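Local structure of ATP-dependent Clp protease adapter protein ClpS 2 (Agrobacterium tumefaciens, 4YJM) at residues L23-L28 with S66-V71; Y33-F38 with A91-M96; I76-A81 with F97-E102. The protein probably modulates the specificity of ClpAP-mediated ATP-dependent protein degradation, acting as an N-degron adaptor that binds the N-terminal domain of ClpA. One frame throughout, in Å; residues are numbered along the deposited sequence.

Interaction 1 (L23-L28 with S66-V71)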
loop_
_atom_site.group_PDB
_atom_site.type_symbol
_atom_site.label_atom_id
_atom_site.label_comp_id
_atom_site.label_asym_id
_atom_site.label_seq_id
_atom_site.Cartn_x
_atom_site.Cartn_y
_atom_site.Cartn_z
ATOM N N LEU A 23 -7.139 -4.733 -14.225
ATOM C CA LEU A 23 -6.270 -4.775 -13.061
ATOM C C LEU A 23 -6.408 -3.516 -12.227
ATOM O O LEU A 23 -6.842 -2.465 -12.734
ATOM C CB LEU A 23 -4.814 -4.964 -13.495
ATOM C CG LEU A 23 -4.519 -6.241 -14.287
ATOM C CD1 LEU A 23 -3.017 -6.315 -14.492
ATOM C CD2 LEU A 23 -5.000 -7.469 -13.567
ATOM N N TYR A 24 -6.080 -3.642 -10.941
ATOM C CA TYR A 24 -6.248 -2.579 -9.953
ATOM C C TYR A 24 -4.919 -2.255 -9.284
ATOM O O TYR A 24 -4.165 -3.142 -8.873
ATOM C CB TYR A 24 -7.292 -2.972 -8.893
ATOM C CG TYR A 24 -8.698 -2.716 -9.348
ATOM C CD1 TYR A 24 -9.242 -3.415 -10.415
ATOM C CD2 TYR A 24 -9.486 -1.744 -8.740
ATOM C CE1 TYR A 24 -10.527 -3.149 -10.884
ATOM C CE2 TYR A 24 -10.789 -1.484 -9.186
ATOM C CZ TYR A 24 -11.304 -2.214 -10.260
ATOM O OH TYR A 24 -12.591 -1.984 -10.733
ATOM N N LYS A 25 -4.624 -0.971 -9.214
ATOM C CA LYS A 25 -3.461 -0.494 -8.468
ATOM C C LYS A 25 -3.760 -0.574 -6.983
ATOM O O LYS A 25 -4.857 -0.223 -6.554
ATOM C CB LYS A 25 -3.143 0.950 -8.843
ATOM C CG LYS A 25 -2.871 1.172 -10.307
ATOM C CD LYS A 25 -2.530 2.623 -10.633
ATOM C CE LYS A 25 -3.728 3.490 -10.512
ATOM N NZ LYS A 25 -3.530 4.842 -11.116
ATOM N N VAL A 26 -2.804 -1.040 -6.203
ATOM C CA VAL A 26 -2.843 -0.813 -4.761
ATOM C C VAL A 26 -1.971 0.409 -4.459
ATOM O O VAL A 26 -0.795 0.422 -4.821
ATOM C CB VAL A 26 -2.333 -2.054 -3.978
ATOM C CG1 VAL A 26 -2.347 -1.780 -2.481
ATOM C CG2 VAL A 26 -3.174 -3.266 -4.328
ATOM N N MET A 27 -2.555 1.402 -3.804
ATOM C CA MET A 27 -1.918 2.687 -3.501
ATOM C C MET A 27 -1.651 2.772 -2.019
ATOM O O MET A 27 -2.531 2.514 -1.235
ATOM C CB MET A 27 -2.814 3.896 -3.884
ATOM C CG MET A 27 -3.395 3.880 -5.303
ATOM S SD MET A 27 -2.080 3.906 -6.492
ATOM C CE MET A 27 -1.534 5.632 -6.375
ATOM N N LEU A 28 -0.447 3.168 -1.650
ATOM C CA LEU A 28 -0.152 3.678 -0.309
ATOM C C LEU A 28 -0.404 5.185 -0.232
ATOM O O LEU A 28 0.113 5.956 -1.068
ATOM C CB LEU A 28 1.311 3.376 0.039
ATOM C CG LEU A 28 1.827 4.110 1.283
ATOM C CD1 LEU A 28 1.196 3.512 2.548
ATOM C CD2 LEU A 28 3.341 4.076 1.339
ATOM N N SER A 66 0.209 9.942 -2.698
ATOM C CA SER A 66 0.072 8.485 -2.769
ATOM C C SER A 66 1.158 7.855 -3.645
ATOM O O SER A 66 1.800 8.569 -4.398
ATOM C CB SER A 66 -1.287 8.121 -3.340
ATOM O OG SER A 66 -1.412 8.676 -4.639
ATOM N N ALA A 67 1.312 6.527 -3.577
ATOM C CA ALA A 67 2.294 5.786 -4.387
ATOM C C ALA A 67 1.789 4.388 -4.720
ATOM O O ALA A 67 1.174 3.747 -3.871
ATOM C CB ALA A 67 3.612 5.672 -3.654
ATOM N N VAL A 68 2.030 3.929 -5.960
ATOM C CA VAL A 68 1.612 2.587 -6.361
ATOM C C VAL A 68 2.514 1.558 -5.740
ATOM O O VAL A 68 3.735 1.664 -5.836
ATOM C CB VAL A 68 1.636 2.403 -7.904
ATOM C CG1 VAL A 68 1.150 0.988 -8.286
ATOM C CG2 VAL A 68 0.741 3.451 -8.574
ATOM N N VAL A 69 1.906 0.530 -5.170
ATOM C CA VAL A 69 2.625 -0.586 -4.535
ATOM C C VAL A 69 2.724 -1.787 -5.464
ATOM O O VAL A 69 3.804 -2.327 -5.693
ATOM C CB VAL A 69 1.927 -0.997 -3.226
ATOM C CG1 VAL A 69 2.667 -2.156 -2.533
ATOM C CG2 VAL A 69 1.901 0.185 -2.307
ATOM N N VAL A 70 1.589 -2.137 -6.055
ATOM C CA VAL A 70 1.455 -3.287 -6.929
ATOM C C VAL A 70 0.213 -3.056 -7.810
ATOM O O VAL A 70 -0.654 -2.266 -7.437
ATOM C CB VAL A 70 1.348 -4.590 -6.116
ATOM C CG1 VAL A 70 0.049 -4.621 -5.297
ATOM C CG2 VAL A 70 1.465 -5.812 -7.001
ATOM N N VAL A 71 0.140 -3.731 -8.956
ATOM C CA VAL A 71 -1.069 -3.690 -9.798
ATOM C C VAL A 71 -1.437 -5.156 -10.084
ATOM O O VAL A 71 -0.636 -5.938 -10.608
ATOM C CB VAL A 71 -0.851 -2.942 -11.102
ATOM C CG1 VAL A 71 -2.203 -2.729 -11.836
ATOM C CG2 VAL A 71 -0.091 -1.608 -10.895
#

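Interaction 2 (Y33-F38 with A91-M96)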
loop_
_atom_site.group_PDB
_atom_site.type_symbol
_atom_site.label_atom_id
_atom_site.label_comp_id
_atom_site.label_asym_id
_atom_site.label_seq_id
_atom_site.Cartn_x
_atom_site.Cartn_y
_atom_site.Cartn_z
ATOM N N TYR A 33 1.583 10.438 10.650
ATOM C CA TYR A 33 1.484 9.856 11.998
ATOM C C TYR A 33 1.975 8.422 12.085
ATOM O O TYR A 33 2.379 7.968 13.149
ATOM C CB TYR A 33 0.037 9.921 12.495
ATOM C CG TYR A 33 -0.390 11.325 12.824
ATOM C CD1 TYR A 33 0.039 11.942 13.994
ATOM C CD2 TYR A 33 -1.201 12.043 11.961
ATOM C CE1 TYR A 33 -0.334 13.232 14.293
ATOM C CE2 TYR A 33 -1.582 13.336 12.257
ATOM C CZ TYR A 33 -1.145 13.924 13.422
ATOM O OH TYR A 33 -1.518 15.211 13.719
ATOM N N THR A 34 1.948 7.706 10.977
ATOM C CA THR A 34 2.394 6.323 11.009
ATOM C C THR A 34 3.910 6.295 10.945
ATOM O O THR A 34 4.492 6.861 10.022
ATOM C CB THR A 34 1.799 5.503 9.827
ATOM O OG1 THR A 34 0.367 5.681 9.754
ATOM C CG2 THR A 34 2.122 4.024 10.007
ATOM N N PRO A 35 4.570 5.594 11.886
ATOM C CA PRO A 35 6.036 5.586 11.801
ATOM C C PRO A 35 6.576 4.928 10.539
ATOM O O PRO A 35 6.078 3.894 10.090
ATOM C CB PRO A 35 6.468 4.786 13.043
ATOM C CG PRO A 35 5.298 4.802 13.953
ATOM C CD PRO A 35 4.078 4.891 13.084
ATOM N N ARG A 36 7.629 5.536 10.006
ATOM C CA ARG A 36 8.289 5.084 8.793
ATOM C C ARG A 36 8.667 3.598 8.899
ATOM O O ARG A 36 8.470 2.826 7.970
ATOM C CB ARG A 36 9.524 5.963 8.554
ATOM C CG ARG A 36 10.359 5.645 7.320
ATOM C CD ARG A 36 11.386 6.750 7.029
ATOM N NE ARG A 36 10.758 8.070 6.942
ATOM C CZ ARG A 36 10.797 9.004 7.891
ATOM N NH1 ARG A 36 11.449 8.799 9.029
ATOM N NH2 ARG A 36 10.181 10.159 7.694
ATOM N N GLU A 37 9.198 3.201 10.042
ATOM C CA GLU A 37 9.684 1.843 10.212
ATOM C C GLU A 37 8.531 0.840 10.303
ATOM O O GLU A 37 8.707 -0.325 9.955
ATOM C CB GLU A 37 10.582 1.749 11.443
ATOM C CG GLU A 37 11.929 2.417 11.255
ATOM C CD GLU A 37 12.645 1.933 10.009
ATOM O OE1 GLU A 37 12.479 0.749 9.644
ATOM O OE2 GLU A 37 13.359 2.744 9.384
ATOM N N PHE A 38 7.365 1.293 10.761
ATOM C CA PHE A 38 6.167 0.450 10.762
ATOM C C PHE A 38 5.714 0.206 9.340
ATOM O O PHE A 38 5.387 -0.923 8.982
ATOM C CB PHE A 38 5.016 1.072 11.566
ATOM C CG PHE A 38 3.793 0.171 11.680
ATOM C CD1 PHE A 38 3.795 -0.944 12.529
ATOM C CD2 PHE A 38 2.654 0.433 10.950
ATOM C CE1 PHE A 38 2.662 -1.776 12.624
ATOM C CE2 PHE A 38 1.539 -0.395 11.030
ATOM C CZ PHE A 38 1.539 -1.487 11.864
ATOM N N ALA A 91 -3.239 -0.902 15.187
ATOM C CA ALA A 91 -2.133 -0.336 15.958
ATOM C C ALA A 91 -2.414 1.106 16.376
ATOM O O ALA A 91 -1.626 1.705 17.095
ATOM C CB ALA A 91 -0.848 -0.388 15.145
ATOM N N GLY A 92 -3.522 1.671 15.906
ATOM C CA GLY A 92 -3.885 3.031 16.271
ATOM C C GLY A 92 -3.273 4.071 15.354
ATOM O O GLY A 92 -3.185 5.232 15.722
ATOM N N PHE A 93 -2.835 3.650 14.169
ATOM C CA PHE A 93 -2.274 4.552 13.168
ATOM C C PHE A 93 -3.275 4.797 12.042
ATOM O O PHE A 93 -4.133 3.942 11.785
ATOM C CB PHE A 93 -1.006 3.980 12.560
ATOM C CG PHE A 93 0.085 3.729 13.546
ATOM C CD1 PHE A 93 0.433 4.675 14.495
ATOM C CD2 PHE A 93 0.769 2.531 13.517
ATOM C CE1 PHE A 93 1.461 4.418 15.412
ATOM C CE2 PHE A 93 1.793 2.271 14.410
ATOM C CZ PHE A 93 2.137 3.216 15.363
ATOM N N PRO A 94 -3.153 5.949 11.349
ATOM C CA PRO A 94 -4.042 6.279 10.229
ATOM C C PRO A 94 -3.611 5.659 8.900
ATOM O O PRO A 94 -4.244 5.947 7.892
ATOM C CB PRO A 94 -3.964 7.813 10.175
ATOM C CG PRO A 94 -2.592 8.123 10.619
ATOM C CD PRO A 94 -2.269 7.086 11.689
ATOM N N LEU A 95 -2.562 4.832 8.908
ATOM C CA LEU A 95 -2.073 4.159 7.698
ATOM C C LEU A 95 -3.193 3.618 6.815
ATOM O O LEU A 95 -4.049 2.852 7.259
ATOM C CB LEU A 95 -1.139 2.995 8.085
ATOM C CG LEU A 95 -0.528 2.209 6.926
ATOM C CD1 LEU A 95 0.403 3.105 6.107
ATOM C CD2 LEU A 95 0.216 1.050 7.505
ATOM N N MET A 96 -3.166 4.007 5.552
ATOM C CA MET A 96 -4.204 3.645 4.590
ATOM C C MET A 96 -3.675 3.204 3.235
ATOM O O MET A 96 -2.863 3.910 2.607
ATOM C CB MET A 96 -5.139 4.859 4.385
ATOM C CG MET A 96 -6.282 4.613 3.388
ATOM S SD MET A 96 -7.461 3.378 3.964
ATOM C CE MET A 96 -7.929 4.109 5.507
#

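Interaction 3 (I76-A81 with F97-E102)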
loop_
_atom_site.group_PDB
_atom_site.type_symbol
_atom_site.label_atom_id
_atom_site.label_comp_id
_atom_site.label_asym_id
_atom_site.label_seq_id
_atom_site.Cartn_x
_atom_site.Cartn_y
_atom_site.Cartn_z
ATOM N N ILE A 76 -7.545 -9.563 -5.408
ATOM C CA ILE A 76 -6.300 -9.627 -4.679
ATOM C C ILE A 76 -5.886 -8.228 -4.228
ATOM O O ILE A 76 -5.484 -8.046 -3.075
ATOM C CB ILE A 76 -5.187 -10.258 -5.519
ATOM C CG1 ILE A 76 -5.645 -11.645 -5.992
ATOM C CG2 ILE A 76 -3.877 -10.305 -4.702
ATOM C CD1 ILE A 76 -4.700 -12.288 -6.975
ATOM N N ALA A 77 -6.054 -7.237 -5.101
ATOM C CA ALA A 77 -5.785 -5.838 -4.718
ATOM C C ALA A 77 -6.581 -5.422 -3.494
ATOM O O ALA A 77 -6.037 -4.824 -2.538
ATOM C CB ALA A 77 -6.094 -4.901 -5.881
ATOM N N GLU A 78 -7.876 -5.759 -3.495
ATOM C CA GLU A 78 -8.760 -5.402 -2.384
ATOM C C GLU A 78 -8.323 -6.109 -1.115
ATOM O O GLU A 78 -8.299 -5.514 -0.045
ATOM C CB GLU A 78 -10.214 -5.742 -2.705
ATOM C CG GLU A 78 -10.808 -4.882 -3.812
ATOM C CD GLU A 78 -12.094 -5.415 -4.421
ATOM O OE1 GLU A 78 -12.551 -6.502 -4.054
ATOM O OE2 GLU A 78 -12.669 -4.720 -5.298
ATOM N N THR A 79 -8.003 -7.391 -1.222
ATOM C CA THR A 79 -7.605 -8.179 -0.050
ATOM C C THR A 79 -6.344 -7.652 0.587
ATOM O O THR A 79 -6.280 -7.458 1.800
ATOM C CB THR A 79 -7.398 -9.665 -0.427
ATOM O OG1 THR A 79 -8.661 -10.203 -0.757
ATOM C CG2 THR A 79 -6.892 -10.473 0.754
ATOM N N LYS A 80 -5.324 -7.415 -0.224
ATOM C CA LYS A 80 -4.077 -6.850 0.294
ATOM C C LYS A 80 -4.183 -5.424 0.810
ATOM O O LYS A 80 -3.563 -5.127 1.811
ATOM C CB LYS A 80 -3.002 -6.894 -0.761
ATOM C CG LYS A 80 -2.514 -8.343 -1.010
ATOM C CD LYS A 80 -1.388 -8.396 -2.028
ATOM C CE LYS A 80 -0.858 -9.813 -2.228
ATOM N NZ LYS A 80 -0.467 -10.454 -0.938
ATOM N N ALA A 81 -4.916 -4.539 0.129
ATOM C CA ALA A 81 -5.114 -3.196 0.634
ATOM C C ALA A 81 -5.755 -3.270 2.007
ATOM O O ALA A 81 -5.357 -2.546 2.933
ATOM C CB ALA A 81 -5.955 -2.343 -0.333
ATOM N N PHE A 97 -4.118 2.017 2.804
ATOM C CA PHE A 97 -3.914 1.527 1.447
ATOM C C PHE A 97 -5.263 1.495 0.732
ATOM O O PHE A 97 -6.258 1.115 1.340
ATOM C CB PHE A 97 -3.306 0.154 1.427
ATOM C CG PHE A 97 -1.907 0.096 1.960
ATOM C CD1 PHE A 97 -0.852 -0.102 1.101
ATOM C CD2 PHE A 97 -1.654 0.201 3.334
ATOM C CE1 PHE A 97 0.448 -0.179 1.594
ATOM C CE2 PHE A 97 -0.369 0.111 3.825
ATOM C CZ PHE A 97 0.671 -0.073 2.969
ATOM N N THR A 98 -5.290 1.910 -0.537
ATOM C CA THR A 98 -6.543 1.957 -1.305
ATOM C C THR A 98 -6.357 1.196 -2.617
ATOM O O THR A 98 -5.240 0.841 -2.970
ATOM C CB THR A 98 -6.973 3.413 -1.617
ATOM O OG1 THR A 98 -5.997 3.999 -2.489
ATOM C CG2 THR A 98 -7.012 4.253 -0.380
ATOM N N THR A 99 -7.435 0.948 -3.356
ATOM C CA THR A 99 -7.295 0.442 -4.718
ATOM C C THR A 99 -7.902 1.414 -5.712
ATOM O O THR A 99 -8.803 2.181 -5.396
ATOM C CB THR A 99 -7.979 -0.920 -4.917
ATOM O OG1 THR A 99 -9.400 -0.765 -4.842
ATOM C CG2 THR A 99 -7.528 -1.935 -3.864
ATOM N N GLU A 100 -7.403 1.371 -6.934
ATOM C CA GLU A 100 -8.020 2.106 -8.004
ATOM C C GLU A 100 -7.767 1.386 -9.299
ATOM O O GLU A 100 -6.737 0.755 -9.503
ATOM C CB GLU A 100 -7.537 3.567 -8.070
ATOM C CG GLU A 100 -6.161 3.790 -8.498
ATOM C CD GLU A 100 -5.784 5.285 -8.464
ATOM O OE1 GLU A 100 -5.928 5.928 -7.397
ATOM O OE2 GLU A 100 -5.356 5.796 -9.522
ATOM N N PRO A 101 -8.727 1.497 -10.203
ATOM C CA PRO A 101 -8.584 0.764 -11.445
ATOM C C PRO A 101 -7.442 1.364 -12.266
ATOM O O PRO A 101 -7.234 2.578 -12.207
ATOM C CB PRO A 101 -9.964 0.960 -12.119
ATOM C CG PRO A 101 -10.575 2.135 -11.459
ATOM C CD PRO A 101 -10.035 2.154 -10.073
ATOM N N GLU A 102 -6.699 0.543 -13.004
ATOM C CA GLU A 102 -5.644 1.090 -13.875
ATOM C C GLU A 102 -6.234 1.566 -15.198
ATOM O O GLU A 102 -7.452 1.709 -15.332
ATOM C CB GLU A 102 -4.503 0.076 -14.120
ATOM C CG GLU A 102 -4.752 -1.049 -15.110
ATOM C CD GLU A 102 -3.448 -1.700 -15.641
ATOM O OE1 GLU A 102 -2.337 -1.133 -15.466
ATOM O OE2 GLU A 102 -3.542 -2.789 -16.245
HETATM O O HOH W 1 -11.633 -2.347 -5.793
#

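Interaction 1 (L23-L28 with S66-V71)
Four main-chain hydrogen bonds stitch Leu23-Leu28 to the antiparallel Ser66-Val71. Val26 N donates to Val70 O at 2.8 Å, almost straight, and Val26 O accepts from Val69 N at 2.7 Å, nearly along the C=O axis. Leu28 exchanges bonds with Ala67 in both directions, and these are more bent, with 143° at the hydrogen of Ala67 N-H. Lys25 faces Val71 and Met27 faces Val68 as non-hydrogen-bonded pairs, so the span between these partners holds one residue on the first strand and two on the second. The extra residue makes a classic beta bulge: Val69, with psi at -48°, sits with Val70 opposite Val26. The strands belong to the three-stranded sheet of the ClpS fold, in which 23-29 is the central strand. On the face of Val26, Val70 CG1 lies 3.6 Å from Val26 CG2, the two side chains running side by side in the same direction. On the other face Met27 curls, bent at chi2 and chi3, so that its SD meets Val68 CG2 at 3.5 Å while CE reaches Ser66 OG at 3.5 Å. Lys25 lays its CG alongside Val71 CG2 and then bends at chi3 (-71°), carrying NZ away from Val68 to a salt bridge with Glu100 of strand 97-101. Val26, Val69 and Val70 all rest on Phe47 of helix 36-47, while Leu28 and Ala67 pack on Val57 of helix 51-64.

Interaction 2 (Y33-F38 with A91-M96)
Tyr33-Phe38 runs from loop into the first turn of helix 36-47, with Pro35 at the N-cap position; Ala91-Met96 is irregular chain leaving helix 74-91, where Gly92, at a phi of 88°, forms a Schellman motif. The CA atoms of Thr34 and Phe93 are 5.4 Å apart. Ahead of Pro35, Asp31 OD1 accepts the backbone N-H groups of both Tyr33 and Thr34, fixing the turn from which these residues reach across. Phe93 is the centrepiece. With CG anti to its carbonyl carbon (chi1 -60°), its ring projects between the first segment and its own helix end. Pro35 CD sits over one face in a CH-pi contact, 3.6 Å from the ring centroid, and Ala91 O lies above the centre of the opposite face. The edge of Phe93 also points at the face of Phe38 in a T-shaped pair, centroids 5.2 Å apart and planes at 61°. Phe38 in turn meets Leu95 CD2 at its own edge, 4.0 Å from CE2. Farther along, Tyr33 CB packs on the Pro94 ring, 3.7 Å from its CG. Thr34 lies against the backbone of the second segment, its OG1 3.2 Å from Leu95 N and 3.6 Å from Phe93 CB.

Interaction 3 (I76-A81 with F97-E102)
Thr99 lays its methyl group over the turn of helix between Ala77 and Ala81. Its CG2 is 3.9 Å from Ala77 CB and also 3.9 Å from Ala81 CB, two methyl groups one helical turn apart, and comes still nearer, 3.5 Å, to Ala77 O. That carbonyl accepts the helical bond from Ala81 N, so the methyl lies against an oxygen that already has a hydrogen-bond donor. The torsion sorts the two branches of Thr99: OG1 occupies the crowded position between backbone N and carbonyl carbon (chi1 69°), which leaves CG2 anti to the carbonyl carbon and facing the helix. OG1 instead meets a water 2.9 Å away, and the same water donates to Glu78 OE2 at 2.6 Å. Glu78, extended at chi2, therefore reaches the strand by way of a solvent bridge along the exposed border of the contact. Two residues back along the strand, Phe97 brings CB to 4.0 Å from Ala81 CB and 3.7 Å from Ala81 O. Its ring then leads away from this helix and packs against Val42 and Leu43 of helix 36-47, so Phe97 touches two helices with different parts of its side chain. The hydroxyl of Thr85, one turn beyond Ala81, is hydrogen-bonded to both Ala81 O and Phe97 N, a polar clasp at the strand's start. Small alanines let residues 76-81 lie close, their helical axis approaching that of strand 97-101 to 7.7 Å, the two running antiparallel at 165°. Ala77 also reaches Val26 and Cys72 on the other two strands. Helix 74-91 thus links strand 66-73 to strand 97-101 across the central strand 23-29, a beta-alpha-beta crossover that skips one strand within the alpha+beta fold of ClpS.

Overall arrangement
From the N terminus, strand 23-29 runs into helices 36-47 and 51-64 before strand 66-73 returns to its side, so interaction 1 closes a loop holding both helices. Interaction 2 starts inside that loop, at the beginning of helix 36-47, and ends beyond it, after helix 74-91; it therefore crosses interaction 1, and Leu28 and Leu95 touch where they meet. Interaction 3 opens only after interaction 1 has closed and shuts the shorter loop formed by helix 74-91 and its exit, which interaction 2 also crosses. Interactions 1 and 3 share the sheet through neighbouring strands 23-29 and 97-101, whereas interaction 2, about 18 Å from either centre to centre, joins two helix ends.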